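Local coordinates for ubiquitin-conjugating enzyme E2-21 kDa (Pichia angusta, PDB 5NL8), which probably catalyses the covalent attachment of ubiquitin to other proteins as an E2 conjugating enzyme required for peroxisome biogenesis, at residues A[44-50]-A[63-69]; A[80-84]-A[115-120]; A[93-97]-A[181-185]; A[110-114]-A[149-155]. All blocks are in the same frame, centred on the assembly; numbering follows the deposited sequence.

The four contacts illustrate how a ubiquitin-conjugating (UBC) fold is built around its sheet. Contact 1 pairs the two inner strands of the four-stranded antiparallel meander and is complete before the others open. Contact 2 uses the next strand, 79-82, whose backbone bonds directly to strand 62-68; the centres of contacts 1 and 2 lie about 11 Å apart. Its second segment leads to Cys121, the predicted thioester residue, and touches contact 4, about 12 Å away between centres, through Glu119 O and Asn114 N, 2.9 Å apart. Contacts 2 and 4 thus join the sheet's outer strand to the loops around Cys121. Contact 4 is nested in the chain loop closed by contact 3, which lies peripherally, about 27 Å from it between centres.

Contact 1. Residues A[44-50]-A[63-69]; sequences FRWSAVI and WKLEIDI
The two inner strands of the UBC-fold meander show how an antiparallel beta hairpin assigns separate tasks to its faces. Strands 45-50 and 63-68, both extended, run at 154° with axes 4.6 Å apart, and each residue pair adds up to 113, from Ile50-Trp63 to Phe44-Ile69. Trp63 forms a hydrogen-bonded pair with Ile50: Trp63 N to Ile50 O and Ile50 N to Trp63 O are both 2.9 Å. Lys64, a non-hydrogen-bonded partner of Val49, sends NZ to Ser47 OG at 3.2 Å. Leu65 (m,t) exchanges two 2.9 Å bonds with Ala48, N to O each way, and its CD1 meets Ile50 CD1 at 3.9 Å. Glu66, fully extended (t,t), makes a salt bridge from OE2 to Arg45 NH2 at 3.3 Å on the face shared with Ser47 and Lys64. Ile67 N to Trp46 O and Trp46 N to Ile67 O are again 2.9 Å each, and Ile67 CD1 lies 4.0 Å from Ala48 CB. Ala48, Ile50, Leu65 and Ile67 share the hydrophobic face, where Ala48 and Ile50 meet helix 135-147. Asp68 OD2 stays 4.2 Å from Arg45 NE, beyond a salt bridge. Ile69 (m,m) ends the pairing: its N donates to Phe44 O at 2.9 Å, and its CG1 meets the edge of the Trp46 ring at CD1, 3.7 Å away.

Contact 2. Residues A[80-84]-A[115-120]; sequences IKFVV and FKTGEI
An edge strand can hold an active-site loop with very little regular pairing, as the UBC fold demonstrates where the chain approaching Cys121 passes strand 79-82. The backbones run in opposite senses with a single bridge, Lys81 to Glu119 (CA-CA 4.4 Å), and Phe82 beside Gly118 (CA-CA 4.5 Å). Phe82 N donates to Gly118 O at 2.8 Å; the bond from Ile120 N to Ile80 O is weak at 3.5 Å. Residues 115-117 have helical angles, and Gly118 then takes phi/psi 91/0, where a CB would clash with Phe82 O. Ile120 (m,t) points inward, its CD1 reaching Ile80 CG2 (chi1 m) at 3.9 Å and Phe82 CE1 at 3.6 Å; Phe82 has chi1 m and chi2 86°. All three side chains also touch Ile142 of helix 135-147, so the residue just before the predicted catalytic cysteine is fixed in the core. Val84 (t) rests CG2 against Gly118 CA at 3.7 Å. Lys81 leaves with chi1 p and then extends, and a water joins its NZ to Thr117 O, 2.9 Å from each. Thr117 (p) opens an ST turn, its OG1 accepting from Glu119 N at 3.2 Å.

Contact 3. Residues A[93-97]-A[181-185]; sequences LQRKT and KYSAY
Here one glutamine side chain ties two helix ends together in the UBC fold: the end of helix 87-94 packs on the chain leaving helix 168-181, where short strand 183-184 pairs with strand 104-105. Tyr182 is the first residue past the long helix to abandon helical angles (-120/40), and Ser183 and Ala184 are extended. The nearest CA pairs are Gln94-Ala184 at 5.1 Å and Thr97-Tyr185 at 5.2 Å. Two hydrogen bonds cross the contact, both from the amide of Gln94 (m,t): NE2 donates to Lys181 O at 3.1 Å and to Ser183 O at 3.0 Å, spending both its protons on carbonyls astride the helix exit. Apolar contacts continue from the amide toward Tyr185. Ala184 CB lies 3.9 Å from Leu93 CB and 3.8 Å from Gln94 CG, Leu93 (m,t) brings CD2 to 3.9 Å from Tyr185 CE2, and Tyr185 CD2 (chi1 p, chi2 118°) is 3.5 Å from Thr97 CG2. Separately, Tyr185 CE2 approaches the carbonyl Leu93 O to 3.4 Å. Bonds within 93-97 keep that turn compact: Lys96 N reaches Leu93 O at 3.2 Å, and Thr97 (p), though poorly ordered, directs OG1 to Gln94 O at 2.6 Å.

Contact 4. Residues A[110-114]-A[149-155]; sequences HPNVN and PEPLSPL
Two irregular loops can be locked together when a single side chain answers several backbone groups, and Asn112 does this here. Residues 110-113 form a type I turn, with Val113 N bonded to His110 O at 3.1 Å. Asn112, chi1 m and chi2 109°, turns its amide into the curve of 149-155: OD1 accepts from Glu150 N at 3.1 Å, while ND2 donates to Glu150 O at 2.9 Å and to Ser153 O at 2.8 Å. Both amide protons and the amide oxygen are thus engaged. Pro111 O takes Leu155 N at 2.8 Å and also bonds to the backbone of Asn156. His110 (t) accepts from Asn112 N through ND1 at 2.9 Å, and its NE2 bonds to Leu145 O, which places the ring proton on NE2. Pro111 CG makes an apolar contact with Pro149 CB at 3.9 Å; van der Waals contacts set His110 NE2 3.6 Å from Pro149 CG and Leu155 CB 3.6 Å from Asn114 N. Ser153 and Leu155 touch Cys121, the predicted thioester residue, and the backbone of Asn112 bonds to that of Cys121. His110-Pro111-Asn112 is the HPN motif characteristic of E2 enzymes, here bracing the loop beside the active-site cysteine.

Contact 1. Residues A[44-50]-A[63-69]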
loop_
_atom_site.group_PDB
_atom_site.type_symbol
_atom_site.label_atom_id
_atom_site.label_comp_id
_atom_site.label_asym_id
_atom_site.label_seq_id
_atom_site.Cartn_x
_atom_site.Cartn_y
_atom_site.Cartn_z
ATOM N N PHE A 44 16.778 -0.417 5.178
ATOM C CA PHE A 44 16.450 -1.493 4.249
ATOM C C PHE A 44 15.093 -2.132 4.525
ATOM O O PHE A 44 14.685 -3.061 3.829
ATOM C CB PHE A 44 17.543 -2.560 4.278
ATOM C CG PHE A 44 18.815 -2.126 3.614
ATOM C CD1 PHE A 44 19.790 -1.454 4.328
ATOM C CD2 PHE A 44 19.027 -2.372 2.268
ATOM C CE1 PHE A 44 20.959 -1.045 3.716
ATOM C CE2 PHE A 44 20.192 -1.967 1.649
ATOM C CZ PHE A 44 21.160 -1.303 2.373
ATOM N N ARG A 45 14.398 -1.636 5.542
ATOM C CA ARG A 45 13.017 -2.032 5.786
ATOM C C ARG A 45 12.191 -0.814 6.186
ATOM O O ARG A 45 12.565 -0.068 7.093
ATOM C CB ARG A 45 12.941 -3.127 6.854
ATOM C CG ARG A 45 13.413 -4.491 6.358
ATOM C CD ARG A 45 13.381 -5.544 7.447
ATOM N NE ARG A 45 12.033 -6.045 7.700
ATOM C CZ ARG A 45 11.685 -6.745 8.776
ATOM N NH1 ARG A 45 12.584 -7.024 9.711
ATOM N NH2 ARG A 45 10.434 -7.161 8.921
ATOM N N TRP A 46 11.069 -0.628 5.494
ATOM C CA TRP A 46 10.248 0.573 5.604
ATOM C C TRP A 46 8.783 0.301 5.921
ATOM O O TRP A 46 8.218 -0.707 5.510
ATOM C CB TRP A 46 10.317 1.372 4.302
ATOM C CG TRP A 46 11.687 1.816 3.975
ATOM C CD1 TRP A 46 12.649 1.099 3.326
ATOM C CD2 TRP A 46 12.274 3.077 4.299
ATOM N NE1 TRP A 46 13.800 1.840 3.222
ATOM C CE2 TRP A 46 13.594 3.062 3.809
ATOM C CE3 TRP A 46 11.807 4.222 4.952
ATOM C CZ2 TRP A 46 14.455 4.146 3.953
ATOM C CZ3 TRP A 46 12.665 5.296 5.096
ATOM C CH2 TRP A 46 13.974 5.250 4.599
ATOM N N SER A 47 8.178 1.239 6.638
ATOM C CA SER A 47 6.745 1.269 6.874
ATOM C C SER A 47 6.143 2.485 6.175
ATOM O O SER A 47 6.671 3.596 6.290
ATOM C CB SER A 47 6.447 1.314 8.372
ATOM O OG SER A 47 5.069 1.523 8.609
ATOM N N ALA A 48 5.049 2.280 5.446
ATOM C CA ALA A 48 4.388 3.393 4.767
ATOM C C ALA A 48 2.888 3.400 5.021
ATOM O O ALA A 48 2.313 2.397 5.440
ATOM C CB ALA A 48 4.664 3.345 3.268
ATOM N N VAL A 49 2.264 4.547 4.777
ATOM C CA VAL A 49 0.813 4.670 4.859
ATOM C C VAL A 49 0.294 5.363 3.607
ATOM O O VAL A 49 0.762 6.458 3.269
ATOM C CB VAL A 49 0.365 5.463 6.108
ATOM C CG1 VAL A 49 -1.142 5.683 6.086
ATOM C CG2 VAL A 49 0.783 4.744 7.385
ATOM N N ILE A 50 -0.655 4.723 2.920
ATOM C CA ILE A 50 -1.235 5.288 1.697
ATOM C C ILE A 50 -2.759 5.394 1.745
ATOM O O ILE A 50 -3.428 4.630 2.444
ATOM C CB ILE A 50 -0.857 4.464 0.438
ATOM C CG1 ILE A 50 -1.415 3.040 0.526
ATOM C CG2 ILE A 50 0.646 4.456 0.228
ATOM C CD1 ILE A 50 -1.244 2.227 -0.749
ATOM N N TRP A 63 -4.324 2.505 4.193
ATOM C CA TRP A 63 -3.689 1.200 4.344
ATOM C C TRP A 63 -2.210 1.329 4.697
ATOM O O TRP A 63 -1.542 2.291 4.307
ATOM C CB TRP A 63 -3.834 0.368 3.071
ATOM C CG TRP A 63 -5.168 -0.274 2.932
ATOM C CD1 TRP A 63 -5.534 -1.506 3.385
ATOM C CD2 TRP A 63 -6.320 0.284 2.294
ATOM N NE1 TRP A 63 -6.848 -1.756 3.062
ATOM C CE2 TRP A 63 -7.356 -0.673 2.393
ATOM C CE3 TRP A 63 -6.583 1.493 1.644
ATOM C CZ2 TRP A 63 -8.630 -0.453 1.872
ATOM C CZ3 TRP A 63 -7.851 1.710 1.124
ATOM C CH2 TRP A 63 -8.858 0.741 1.242
ATOM N N LYS A 64 -1.710 0.342 5.433
ATOM C CA LYS A 64 -0.311 0.301 5.831
ATOM C C LYS A 64 0.459 -0.656 4.931
ATOM O O LYS A 64 -0.074 -1.674 4.481
ATOM C CB LYS A 64 -0.180 -0.122 7.296
ATOM C CG LYS A 64 0.871 0.636 8.092
ATOM C CD LYS A 64 0.339 0.996 9.478
ATOM C CE LYS A 64 1.348 1.795 10.296
ATOM N NZ LYS A 64 2.574 1.006 10.606
ATOM N N LEU A 65 1.717 -0.324 4.678
ATOM C CA LEU A 65 2.564 -1.116 3.803
ATOM C C LEU A 65 3.895 -1.402 4.473
ATOM O O LEU A 65 4.397 -0.588 5.255
ATOM C CB LEU A 65 2.815 -0.389 2.480
ATOM C CG LEU A 65 1.650 -0.012 1.570
ATOM C CD1 LEU A 65 2.170 0.853 0.441
ATOM C CD2 LEU A 65 0.975 -1.250 1.016
ATOM N N GLU A 66 4.461 -2.558 4.147
ATOM C CA GLU A 66 5.817 -2.894 4.546
ATOM C C GLU A 66 6.673 -3.117 3.300
ATOM O O GLU A 66 6.253 -3.787 2.346
ATOM C CB GLU A 66 5.831 -4.128 5.446
ATOM C CG GLU A 66 7.223 -4.581 5.843
ATOM C CD GLU A 66 7.202 -5.740 6.815
ATOM O OE1 GLU A 66 6.287 -5.788 7.666
ATOM O OE2 GLU A 66 8.095 -6.607 6.727
ATOM N N ILE A 67 7.870 -2.536 3.318
ATOM C CA ILE A 67 8.753 -2.522 2.164
ATOM C C ILE A 67 10.133 -3.069 2.508
ATOM O O ILE A 67 10.807 -2.564 3.397
ATOM C CB ILE A 67 8.915 -1.101 1.603
ATOM C CG1 ILE A 67 7.549 -0.496 1.278
ATOM C CG2 ILE A 67 9.798 -1.109 0.368
ATOM C CD1 ILE A 67 7.471 0.991 1.553
ATOM N N ASP A 68 10.544 -4.108 1.793
ATOM C CA ASP A 68 11.863 -4.696 1.969
ATOM C C ASP A 68 12.758 -4.325 0.792
ATOM O O ASP A 68 12.384 -4.509 -0.369
ATOM C CB ASP A 68 11.761 -6.215 2.114
ATOM C CG ASP A 68 10.964 -6.631 3.341
ATOM O OD1 ASP A 68 10.076 -5.864 3.769
ATOM O OD2 ASP A 68 11.229 -7.725 3.883
ATOM N N ILE A 69 13.934 -3.790 1.109
ATOM C CA ILE A 69 14.875 -3.302 0.107
ATOM C C ILE A 69 15.968 -4.327 -0.176
ATOM O O ILE A 69 16.608 -4.818 0.750
ATOM C CB ILE A 69 15.533 -1.981 0.561
ATOM C CG1 ILE A 69 14.469 -0.918 0.837
ATOM C CG2 ILE A 69 16.536 -1.496 -0.469
ATOM C CD1 ILE A 69 13.613 -0.573 -0.364
HETATM O O HOH W 1 4.625 -1.550 8.228
#

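Contact 2. Residues A[80-84]-A[115-120]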
loop_
_atom_site.group_PDB
_atom_site.type_symbol
_atom_site.label_atom_id
_atom_site.label_comp_id
_atom_site.label_asym_id
_atom_site.label_seq_id
_atom_site.Cartn_x
_atom_site.Cartn_y
_atom_site.Cartn_z
ATOM N N ILE A 80 7.174 -5.427 -1.753
ATOM C CA ILE A 80 6.207 -4.663 -0.980
ATOM C C ILE A 80 4.978 -5.497 -0.651
ATOM O O ILE A 80 4.501 -6.268 -1.484
ATOM C CB ILE A 80 5.803 -3.378 -1.738
ATOM C CG1 ILE A 80 7.050 -2.534 -2.012
ATOM C CG2 ILE A 80 4.773 -2.583 -0.958
ATOM C CD1 ILE A 80 6.795 -1.230 -2.718
ATOM N N LYS A 81 4.481 -5.359 0.575
ATOM C CA LYS A 81 3.263 -6.057 0.968
ATOM C C LYS A 81 2.347 -5.166 1.800
ATOM O O LYS A 81 2.808 -4.252 2.480
ATOM C CB LYS A 81 3.597 -7.332 1.754
ATOM C CG LYS A 81 4.109 -7.084 3.172
ATOM C CD LYS A 81 4.259 -8.385 3.956
ATOM C CE LYS A 81 4.659 -8.118 5.403
ATOM N NZ LYS A 81 4.874 -9.373 6.177
ATOM N N PHE A 82 1.044 -5.435 1.732
ATOM C CA PHE A 82 0.084 -4.801 2.628
ATOM C C PHE A 82 0.145 -5.434 4.014
ATOM O O PHE A 82 0.360 -6.641 4.148
ATOM C CB PHE A 82 -1.339 -4.909 2.073
ATOM C CG PHE A 82 -1.625 -3.959 0.950
ATOM C CD1 PHE A 82 -1.323 -4.300 -0.360
ATOM C CD2 PHE A 82 -2.193 -2.722 1.203
ATOM C CE1 PHE A 82 -1.583 -3.419 -1.397
ATOM C CE2 PHE A 82 -2.451 -1.836 0.171
ATOM C CZ PHE A 82 -2.147 -2.186 -1.131
ATOM N N VAL A 83 -0.043 -4.615 5.042
ATOM C CA VAL A 83 -0.123 -5.113 6.412
ATOM C C VAL A 83 -1.521 -5.668 6.683
ATOM O O VAL A 83 -2.493 -4.920 6.767
ATOM C CB VAL A 83 0.201 -4.015 7.438
ATOM C CG1 VAL A 83 0.000 -4.536 8.856
ATOM C CG2 VAL A 83 1.626 -3.503 7.243
ATOM N N VAL A 84 -1.601 -6.988 6.810
ATOM C CA VAL A 84 -2.863 -7.690 7.017
ATOM C C VAL A 84 -2.852 -8.436 8.354
ATOM O O VAL A 84 -1.937 -9.208 8.628
ATOM C CB VAL A 84 -3.134 -8.691 5.870
ATOM C CG1 VAL A 84 -4.376 -9.519 6.156
ATOM C CG2 VAL A 84 -3.265 -7.951 4.536
ATOM N N PHE A 115 -4.674 -12.339 -0.015
ATOM C CA PHE A 115 -5.572 -11.894 1.048
ATOM C C PHE A 115 -5.076 -12.271 2.445
ATOM O O PHE A 115 -5.382 -11.586 3.421
ATOM C CB PHE A 115 -6.979 -12.458 0.828
ATOM C CG PHE A 115 -8.003 -11.936 1.799
ATOM C CD1 PHE A 115 -8.668 -10.745 1.554
ATOM C CD2 PHE A 115 -8.295 -12.634 2.958
ATOM C CE1 PHE A 115 -9.611 -10.261 2.448
ATOM C CE2 PHE A 115 -9.234 -12.158 3.855
ATOM C CZ PHE A 115 -9.895 -10.971 3.599
ATOM N N LYS A 116 -4.309 -13.352 2.545
ATOM C CA LYS A 116 -3.847 -13.811 3.853
ATOM C C LYS A 116 -2.551 -13.119 4.294
ATOM O O LYS A 116 -2.451 -12.661 5.437
ATOM C CB LYS A 116 -3.654 -15.329 3.851
ATOM C CG LYS A 116 -2.832 -15.841 5.023
ATOM C CD LYS A 116 -2.709 -17.358 5.018
ATOM C CE LYS A 116 -1.259 -17.797 4.885
ATOM N NZ LYS A 116 -0.876 -18.790 5.926
ATOM N N THR A 117 -1.576 -13.032 3.388
ATOM C CA THR A 117 -0.245 -12.521 3.723
ATOM C C THR A 117 -0.074 -11.044 3.380
ATOM O O THR A 117 0.772 -10.359 3.959
ATOM C CB THR A 117 0.858 -13.307 2.992
ATOM O OG1 THR A 117 0.794 -13.029 1.587
ATOM C CG2 THR A 117 0.701 -14.811 3.226
ATOM N N GLY A 118 -0.857 -10.570 2.417
ATOM C CA GLY A 118 -0.796 -9.183 1.999
ATOM C C GLY A 118 0.178 -8.943 0.861
ATOM O O GLY A 118 0.329 -7.815 0.388
ATOM N N GLU A 119 0.837 -10.008 0.417
ATOM C CA GLU A 119 1.842 -9.901 -0.630
ATOM C C GLU A 119 1.259 -9.367 -1.934
ATOM O O GLU A 119 0.186 -9.788 -2.375
ATOM C CB GLU A 119 2.509 -11.257 -0.881
ATOM C CG GLU A 119 3.579 -11.224 -1.967
ATOM C CD GLU A 119 4.241 -12.572 -2.186
ATOM O OE1 GLU A 119 3.814 -13.557 -1.548
ATOM O OE2 GLU A 119 5.189 -12.643 -2.997
ATOM N N ILE A 120 1.973 -8.418 -2.530
ATOM C CA ILE A 120 1.639 -7.900 -3.849
ATOM C C ILE A 120 2.446 -8.665 -4.891
ATOM O O ILE A 120 3.634 -8.923 -4.691
ATOM C CB ILE A 120 1.936 -6.391 -3.957
ATOM C CG1 ILE A 120 1.294 -5.638 -2.791
ATOM C CG2 ILE A 120 1.461 -5.834 -5.296
ATOM C CD1 ILE A 120 1.663 -4.170 -2.739
HETATM O O HOH W 2 6.372 -7.392 -4.092
HETATM O O HOH W 3 2.990 -11.450 5.404
HETATM O O HOH W 4 0.855 -8.501 6.115
HETATM O O HOH W 5 -0.568 -11.137 6.860
#

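Contact 3. Residues A[93-97]-A[181-185]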
loop_
_atom_site.group_PDB
_atom_site.type_symbol
_atom_site.label_atom_id
_atom_site.label_comp_id
_atom_site.label_asym_id
_atom_site.label_seq_id
_atom_site.Cartn_x
_atom_site.Cartn_y
_atom_site.Cartn_z
ATOM N N LEU A 93 -7.784 -4.924 18.575
ATOM C CA LEU A 93 -7.329 -3.556 18.326
ATOM C C LEU A 93 -8.487 -2.565 18.363
ATOM O O LEU A 93 -8.322 -1.421 18.778
ATOM C CB LEU A 93 -6.610 -3.452 16.978
ATOM C CG LEU A 93 -5.230 -4.099 16.848
ATOM C CD1 LEU A 93 -4.673 -3.908 15.444
ATOM C CD2 LEU A 93 -4.274 -3.528 17.886
ATOM N N GLN A 94 -9.659 -3.013 17.926
ATOM C CA GLN A 94 -10.824 -2.140 17.833
ATOM C C GLN A 94 -11.389 -1.762 19.205
ATOM O O GLN A 94 -12.088 -0.760 19.335
ATOM C CB GLN A 94 -11.910 -2.803 16.979
ATOM C CG GLN A 94 -11.617 -2.781 15.484
ATOM C CD GLN A 94 -12.602 -3.608 14.682
ATOM O OE1 GLN A 94 -13.240 -4.517 15.212
ATOM N NE2 GLN A 94 -12.736 -3.294 13.394
ATOM N N ARG A 95 -11.077 -2.553 20.227
ATOM C CA ARG A 95 -11.569 -2.276 21.576
ATOM C C ARG A 95 -10.681 -1.281 22.317
ATOM O O ARG A 95 -10.994 -0.868 23.434
ATOM C CB ARG A 95 -11.679 -3.568 22.384
ATOM C CG ARG A 95 -12.743 -4.526 21.887
ATOM C CD ARG A 95 -12.590 -5.885 22.542
ATOM N NE ARG A 95 -13.569 -6.847 22.047
ATOM C CZ ARG A 95 -13.350 -8.154 21.959
ATOM N NH1 ARG A 95 -12.181 -8.659 22.329
ATOM N NH2 ARG A 95 -14.299 -8.955 21.498
ATOM N N LYS A 96 -9.570 -0.904 21.695
ATOM C CA LYS A 96 -8.665 0.068 22.289
ATOM C C LYS A 96 -8.762 1.404 21.562
ATOM O O LYS A 96 -8.230 2.414 22.022
ATOM C CB LYS A 96 -7.224 -0.449 22.259
ATOM C CG LYS A 96 -6.959 -1.595 23.223
ATOM C CD LYS A 96 -5.649 -1.394 23.970
ATOM C CE LYS A 96 -5.700 -2.029 25.352
ATOM N NZ LYS A 96 -4.535 -2.924 25.598
ATOM N N THR A 97 -9.459 1.397 20.428
ATOM C CA THR A 97 -9.513 2.551 19.532
ATOM C C THR A 97 -10.140 3.792 20.157
ATOM O O THR A 97 -10.708 3.745 21.249
ATOM C CB THR A 97 -10.300 2.222 18.245
ATOM O OG1 THR A 97 -11.591 1.705 18.588
ATOM C CG2 THR A 97 -9.559 1.197 17.408
ATOM N N LYS A 181 -15.774 -2.902 8.221
ATOM C CA LYS A 181 -15.763 -3.854 9.329
ATOM C C LYS A 181 -14.390 -4.156 9.935
ATOM O O LYS A 181 -14.304 -4.576 11.092
ATOM C CB LYS A 181 -16.412 -5.166 8.887
ATOM C CG LYS A 181 -17.921 -5.170 9.041
ATOM C CD LYS A 181 -18.313 -4.723 10.443
ATOM C CE LYS A 181 -19.777 -4.990 10.731
ATOM N NZ LYS A 181 -20.155 -4.533 12.098
ATOM N N TYR A 182 -13.323 -3.945 9.175
ATOM C CA TYR A 182 -12.003 -4.378 9.621
ATOM C C TYR A 182 -10.976 -3.250 9.765
ATOM O O TYR A 182 -9.804 -3.425 9.428
ATOM C CB TYR A 182 -11.471 -5.447 8.663
ATOM C CG TYR A 182 -12.237 -6.750 8.735
ATOM C CD1 TYR A 182 -11.899 -7.725 9.666
ATOM C CD2 TYR A 182 -13.295 -7.006 7.876
ATOM C CE1 TYR A 182 -12.594 -8.918 9.740
ATOM C CE2 TYR A 182 -13.997 -8.198 7.939
ATOM C CZ TYR A 182 -13.642 -9.150 8.874
ATOM O OH TYR A 182 -14.336 -10.338 8.944
ATOM N N SER A 183 -11.413 -2.106 10.291
ATOM C CA SER A 183 -10.531 -0.954 10.494
ATOM C C SER A 183 -10.337 -0.637 11.976
ATOM O O SER A 183 -11.255 -0.809 12.779
ATOM C CB SER A 183 -11.084 0.284 9.777
ATOM O OG SER A 183 -11.063 0.124 8.370
ATOM N N ALA A 184 -9.147 -0.157 12.331
ATOM C CA ALA A 184 -8.832 0.153 13.726
ATOM C C ALA A 184 -7.767 1.240 13.822
ATOM O O ALA A 184 -7.192 1.625 12.817
ATOM C CB ALA A 184 -8.375 -1.102 14.454
ATOM N N TYR A 185 -7.488 1.714 15.032
ATOM C CA TYR A 185 -6.532 2.803 15.237
ATOM C C TYR A 185 -5.110 2.432 14.803
ATOM O O TYR A 185 -4.852 1.299 14.396
ATOM C CB TYR A 185 -6.523 3.229 16.708
ATOM C CG TYR A 185 -5.712 2.321 17.613
ATOM C CD1 TYR A 185 -4.610 2.805 18.309
ATOM C CD2 TYR A 185 -6.045 0.980 17.769
ATOM C CE1 TYR A 185 -3.866 1.983 19.135
ATOM C CE2 TYR A 185 -5.305 0.150 18.594
ATOM C CZ TYR A 185 -4.217 0.657 19.274
ATOM O OH TYR A 185 -3.478 -0.166 20.095
#

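Contact 4. Residues A[110-114]-A[149-155]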
loop_
_atom_site.group_PDB
_atom_site.type_symbol
_atom_site.label_atom_id
_atom_site.label_comp_id
_atom_site.label_asym_id
_atom_site.label_seq_id
_atom_site.Cartn_x
_atom_site.Cartn_y
_atom_site.Cartn_z
ATOM N N HIS A 110 -8.112 -7.477 -3.123
ATOM C CA HIS A 110 -7.677 -6.933 -4.398
ATOM C C HIS A 110 -7.158 -8.061 -5.276
ATOM O O HIS A 110 -6.497 -8.975 -4.783
ATOM C CB HIS A 110 -6.595 -5.867 -4.182
ATOM C CG HIS A 110 -6.192 -5.142 -5.426
ATOM N ND1 HIS A 110 -5.354 -5.695 -6.373
ATOM C CD2 HIS A 110 -6.499 -3.901 -5.877
ATOM C CE1 HIS A 110 -5.169 -4.827 -7.353
ATOM N NE2 HIS A 110 -5.850 -3.732 -7.075
ATOM N N PRO A 111 -7.475 -8.012 -6.576
ATOM C CA PRO A 111 -7.057 -9.023 -7.552
ATOM C C PRO A 111 -5.562 -9.363 -7.519
ATOM O O PRO A 111 -5.213 -10.522 -7.752
ATOM C CB PRO A 111 -7.435 -8.380 -8.886
ATOM C CG PRO A 111 -8.652 -7.578 -8.557
ATOM C CD PRO A 111 -8.412 -7.037 -7.166
ATOM N N ASN A 112 -4.704 -8.391 -7.222
ATOM C CA ASN A 112 -3.259 -8.620 -7.258
ATOM C C ASN A 112 -2.612 -8.717 -5.871
ATOM O O ASN A 112 -1.407 -8.511 -5.726
ATOM C CB ASN A 112 -2.572 -7.511 -8.061
ATOM C CG ASN A 112 -3.128 -7.372 -9.467
ATOM O OD1 ASN A 112 -3.813 -6.398 -9.782
ATOM N ND2 ASN A 112 -2.824 -8.339 -10.324
ATOM N N VAL A 113 -3.412 -9.031 -4.858
ATOM C CA VAL A 113 -2.914 -9.127 -3.488
ATOM C C VAL A 113 -3.333 -10.432 -2.807
ATOM O O VAL A 113 -4.502 -10.817 -2.851
ATOM C CB VAL A 113 -3.409 -7.934 -2.626
ATOM C CG1 VAL A 113 -2.999 -8.105 -1.168
ATOM C CG2 VAL A 113 -2.882 -6.616 -3.176
ATOM N N ASN A 114 -2.370 -11.108 -2.184
ATOM C CA ASN A 114 -2.644 -12.278 -1.353
ATOM C C ASN A 114 -3.432 -11.872 -0.112
ATOM O O ASN A 114 -2.922 -11.151 0.745
ATOM C CB ASN A 114 -1.331 -12.969 -0.961
ATOM C CG ASN A 114 -1.545 -14.312 -0.267
ATOM O OD1 ASN A 114 -2.322 -14.426 0.679
ATOM N ND2 ASN A 114 -0.842 -15.334 -0.739
ATOM N N PRO A 149 -6.314 -2.554 -11.461
ATOM C CA PRO A 149 -5.872 -3.943 -11.303
ATOM C C PRO A 149 -5.601 -4.601 -12.650
ATOM O O PRO A 149 -6.196 -4.206 -13.652
ATOM C CB PRO A 149 -7.055 -4.618 -10.598
ATOM C CG PRO A 149 -7.907 -3.493 -10.077
ATOM C CD PRO A 149 -7.710 -2.369 -11.034
ATOM N N GLU A 150 -4.706 -5.582 -12.674
ATOM C CA GLU A 150 -4.503 -6.383 -13.873
ATOM C C GLU A 150 -4.865 -7.841 -13.610
ATOM O O GLU A 150 -4.144 -8.551 -12.905
ATOM C CB GLU A 150 -3.061 -6.273 -14.376
ATOM C CG GLU A 150 -1.999 -6.302 -13.294
ATOM C CD GLU A 150 -1.292 -4.972 -13.150
ATOM O OE1 GLU A 150 -0.043 -4.949 -13.197
ATOM O OE2 GLU A 150 -1.986 -3.946 -12.990
ATOM N N PRO A 151 -5.992 -8.292 -14.180
ATOM C CA PRO A 151 -6.465 -9.674 -14.023
ATOM C C PRO A 151 -5.540 -10.701 -14.681
ATOM O O PRO A 151 -5.835 -11.893 -14.643
ATOM C CB PRO A 151 -7.837 -9.656 -14.708
ATOM C CG PRO A 151 -7.777 -8.504 -15.655
ATOM C CD PRO A 151 -6.923 -7.477 -14.979
ATOM N N LEU A 152 -4.439 -10.242 -15.268
ATOM C CA LEU A 152 -3.444 -11.135 -15.850
ATOM C C LEU A 152 -2.671 -11.901 -14.777
ATOM O O LEU A 152 -2.383 -13.087 -14.941
ATOM C CB LEU A 152 -2.467 -10.349 -16.731
ATOM C CG LEU A 152 -2.933 -9.956 -18.137
ATOM C CD1 LEU A 152 -1.741 -9.680 -19.043
ATOM C CD2 LEU A 152 -3.827 -11.032 -18.738
ATOM N N SER A 153 -2.338 -11.226 -13.681
ATOM C CA SER A 153 -1.545 -11.839 -12.615
ATOM C C SER A 153 -2.245 -11.797 -11.252
ATOM O O SER A 153 -1.868 -11.014 -10.379
ATOM C CB SER A 153 -0.180 -11.153 -12.522
ATOM O OG SER A 153 -0.294 -9.756 -12.736
ATOM N N PRO A 154 -3.255 -12.661 -11.060
ATOM C CA PRO A 154 -4.096 -12.644 -9.858
ATOM C C PRO A 154 -3.531 -13.425 -8.669
ATOM O O PRO A 154 -2.951 -14.499 -8.843
ATOM C CB PRO A 154 -5.387 -13.297 -10.345
ATOM C CG PRO A 154 -4.916 -14.293 -11.354
ATOM C CD PRO A 154 -3.702 -13.687 -12.022
ATOM N N LEU A 155 -3.712 -12.877 -7.471
ATOM C CA LEU A 155 -3.410 -13.590 -6.235
ATOM C C LEU A 155 -4.695 -13.790 -5.443
ATOM O O LEU A 155 -4.732 -14.547 -4.472
ATOM C CB LEU A 155 -2.378 -12.833 -5.392
ATOM C CG LEU A 155 -1.000 -12.619 -6.023
ATOM C CD1 LEU A 155 -0.051 -11.959 -5.035
ATOM C CD2 LEU A 155 -0.431 -13.933 -6.523
#